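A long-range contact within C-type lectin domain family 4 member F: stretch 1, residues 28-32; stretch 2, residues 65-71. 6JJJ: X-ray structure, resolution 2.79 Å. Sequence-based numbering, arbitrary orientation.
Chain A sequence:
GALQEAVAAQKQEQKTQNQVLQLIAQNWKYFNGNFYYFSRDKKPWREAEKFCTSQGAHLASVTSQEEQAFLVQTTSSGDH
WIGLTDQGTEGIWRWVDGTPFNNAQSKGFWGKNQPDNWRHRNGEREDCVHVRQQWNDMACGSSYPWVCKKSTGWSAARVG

Stretch 1 (28-32) WKYFN
Stretch 2, residues 65-71: QEEQAFL

A short β-strand packs against an α-helix here through one pair of phenylalanines. Residues 29–31 are extended, with phi/psi of -104/136 at Lys29, -87/144 at Tyr30 and -161/118 at Phe31; Trp28, at -93/130, leads into them. Asn32 then breaks the run with a left-handed conformation at 42/60. Glu66 to Leu71 have helical angles, with phi between -51 and -62 and psi between -27 and -56; Gln65 is at -96/-37. The backbone of this stretch is tied by i to i+4 hydrogen bonds: Ala69 N to Gln65 O at 3.2 Å, Phe70 N to Glu66 O at 3.3 Å and Leu71 N to Glu67 O at 3.2 Å. Strand and helix run roughly antiparallel, their N-to-C directions 151° apart and their axes 10.7 Å apart at closest approach. Register is set by Phe31 and Phe70, whose CA atoms lie 7.8 Å from each other.

The aromatic stack is the heart of the contact. Both phenylalanines point their CA-to-CB bonds toward the other stretch, and both take chi1 in the t well, 173° with chi2 85° at Phe31 and 170° with chi2 70° at Phe70. The rings form an offset stack, planes 11° apart and centroids 4.4 Å apart, and Phe31 CD1 meets Phe70 CD1 at 3.6 Å. The offset places the base of each side chain over the face of the partner ring: Phe31 CB lies 3.7 Å from the Phe70 ring centroid, 8° off the normal, and Phe70 CB lies 3.7 Å from the Phe31 ring centroid, 12° off. These reciprocal CH-pi contacts accompany the stack. A flat aromatic side chain suits both positions, since it offers a broad apolar face to its partner; the two residues account for most of the 246 Å² buried on both sides together.

Other apolar and backbone contacts extend this pair. Phe31 reaches along the helix, its CZ 3.7 Å from Glu66 O and its CE2 3.7 Å from Glu67 CA and 4.1 Å from Glu67 CB. On the strand side, Lys29 CB approaches the edge of the Phe70 ring, 4.4 Å from CZ, and Tyr30 O lies 4.4 Å from that same Phe70 CZ. The CA-to-CB bond of Tyr30 points away, in keeping with the alternation of a strand between Lys29 and Phe31.

Polar groups contribute no hydrogen bond across the interface. Lys29 (chi1 -86°, then p, t, p) starts toward the helix but leads its end away, so its aliphatic base can pack while NZ bonds to a residue flanking the stretches. Glu67, sideways and buried with chi1 and chi2 both t, has both carboxylate oxygens hydrogen-bonded outside this contact, which makes a charged residue tolerable beside an aromatic ring. Glu66 (m, t) is exposed and its CA-to-CB bond points sideways, a place where a charged residue is at ease. The rule is compact: one stacked pair supplies the adhesion, and Lys29 and Glu67 lend carbon beside it.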

# COMPACT_ATOMS: atom_id res chain seq x y z
N TRP A 28 3.13 -6.35 -3.71
CA TRP A 28 2.34 -7.56 -3.50
C TRP A 28 0.87 -7.15 -3.56
O TRP A 28 0.47 -6.19 -2.90
CB TRP A 28 2.65 -8.23 -2.16
CG TRP A 28 3.92 -9.01 -2.16
CD1 TRP A 28 5.19 -8.51 -2.09
CD2 TRP A 28 4.06 -10.44 -2.22
NE1 TRP A 28 6.11 -9.53 -2.11
CE2 TRP A 28 5.44 -10.73 -2.19
CE3 TRP A 28 3.16 -11.50 -2.31
CZ2 TRP A 28 5.94 -12.03 -2.25
CZ3 TRP A 28 3.65 -12.80 -2.36
CH2 TRP A 28 5.03 -13.05 -2.33
N LYS A 29 0.08 -7.85 -4.36
CA LYS A 29 -1.33 -7.53 -4.51
C LYS A 29 -2.18 -8.54 -3.75
O LYS A 29 -1.92 -9.75 -3.80
CB LYS A 29 -1.72 -7.49 -5.99
CG LYS A 29 -1.46 -6.13 -6.64
CD LYS A 29 0.04 -5.90 -6.85
CE LYS A 29 0.33 -4.56 -7.52
NZ LYS A 29 0.23 -3.40 -6.58
N TYR A 30 -3.18 -8.04 -3.04
CA TYR A 30 -4.05 -8.87 -2.23
C TYR A 30 -5.21 -9.42 -3.06
O TYR A 30 -5.74 -8.73 -3.93
CB TYR A 30 -4.60 -8.08 -1.04
CG TYR A 30 -5.63 -8.83 -0.22
CD1 TYR A 30 -6.97 -8.80 -0.56
CD2 TYR A 30 -5.25 -9.56 0.90
CE1 TYR A 30 -7.91 -9.49 0.19
CE2 TYR A 30 -6.18 -10.25 1.65
CZ TYR A 30 -7.51 -10.21 1.29
OH TYR A 30 -8.44 -10.89 2.04
N PHE A 31 -5.61 -10.65 -2.75
CA PHE A 31 -6.78 -11.25 -3.39
C PHE A 31 -7.25 -12.42 -2.54
O PHE A 31 -6.50 -13.38 -2.33
CB PHE A 31 -6.45 -11.72 -4.81
CG PHE A 31 -7.57 -12.49 -5.46
CD1 PHE A 31 -8.60 -11.83 -6.11
CD2 PHE A 31 -7.59 -13.87 -5.40
CE1 PHE A 31 -9.63 -12.54 -6.71
CE2 PHE A 31 -8.62 -14.58 -5.99
CZ PHE A 31 -9.64 -13.92 -6.64
N ASN A 32 -8.48 -12.32 -2.03
CA ASN A 32 -9.18 -13.41 -1.36
C ASN A 32 -8.27 -14.21 -0.42
O ASN A 32 -8.07 -15.41 -0.57
CB ASN A 32 -9.84 -14.33 -2.39
CG ASN A 32 -11.22 -13.85 -2.81
OD1 ASN A 32 -11.89 -13.13 -2.07
ND2 ASN A 32 -11.66 -14.25 -4.00
N GLN A 65 -11.55 -21.40 -9.20
CA GLN A 65 -11.49 -20.94 -10.59
C GLN A 65 -11.51 -19.42 -10.70
O GLN A 65 -10.85 -18.86 -11.58
CB GLN A 65 -12.65 -21.52 -11.39
CG GLN A 65 -14.01 -20.94 -11.04
CD GLN A 65 -15.15 -21.65 -11.75
OE1 GLN A 65 -14.93 -22.52 -12.60
NE2 GLN A 65 -16.38 -21.29 -11.41
N GLU A 66 -12.29 -18.74 -9.85
CA GLU A 66 -12.24 -17.29 -9.80
C GLU A 66 -10.84 -16.80 -9.44
O GLU A 66 -10.46 -15.68 -9.78
CB GLU A 66 -13.26 -16.75 -8.79
CG GLU A 66 -14.67 -16.62 -9.35
CD GLU A 66 -15.55 -15.71 -8.52
OE1 GLU A 66 -15.08 -15.19 -7.49
OE2 GLU A 66 -16.72 -15.50 -8.91
N GLU A 67 -10.07 -17.63 -8.71
CA GLU A 67 -8.68 -17.30 -8.46
C GLU A 67 -7.89 -17.22 -9.76
O GLU A 67 -7.11 -16.28 -9.96
CB GLU A 67 -8.06 -18.34 -7.52
CG GLU A 67 -6.57 -18.14 -7.29
CD GLU A 67 -6.05 -18.98 -6.14
OE1 GLU A 67 -6.74 -19.93 -5.73
OE2 GLU A 67 -4.93 -18.69 -5.66
N GLN A 68 -8.07 -18.20 -10.65
CA GLN A 68 -7.36 -18.18 -11.92
C GLN A 68 -7.69 -16.92 -12.71
O GLN A 68 -6.82 -16.36 -13.38
CB GLN A 68 -7.70 -19.43 -12.75
CG GLN A 68 -7.08 -19.41 -14.14
CD GLN A 68 -6.58 -20.77 -14.60
OE1 GLN A 68 -6.66 -21.76 -13.87
NE2 GLN A 68 -6.05 -20.82 -15.82
N ALA A 69 -8.95 -16.47 -12.65
CA ALA A 69 -9.31 -15.24 -13.34
C ALA A 69 -8.44 -14.08 -12.86
O ALA A 69 -7.87 -13.34 -13.66
CB ALA A 69 -10.79 -14.93 -13.12
N PHE A 70 -8.30 -13.94 -11.54
CA PHE A 70 -7.44 -12.90 -10.99
C PHE A 70 -6.07 -12.93 -11.64
O PHE A 70 -5.56 -11.90 -12.11
CB PHE A 70 -7.33 -13.06 -9.48
CG PHE A 70 -6.29 -12.18 -8.86
CD1 PHE A 70 -6.48 -10.81 -8.79
CD2 PHE A 70 -5.11 -12.72 -8.37
CE1 PHE A 70 -5.52 -9.99 -8.22
CE2 PHE A 70 -4.15 -11.91 -7.80
CZ PHE A 70 -4.36 -10.54 -7.73
N LEU A 71 -5.45 -14.11 -11.69
CA LEU A 71 -4.17 -14.25 -12.36
C LEU A 71 -4.27 -13.80 -13.82
O LEU A 71 -3.53 -12.92 -14.27
CB LEU A 71 -3.69 -15.70 -12.29
CG LEU A 71 -3.08 -16.22 -10.98
CD1 LEU A 71 -1.82 -15.45 -10.62
CD2 LEU A 71 -4.09 -16.17 -9.84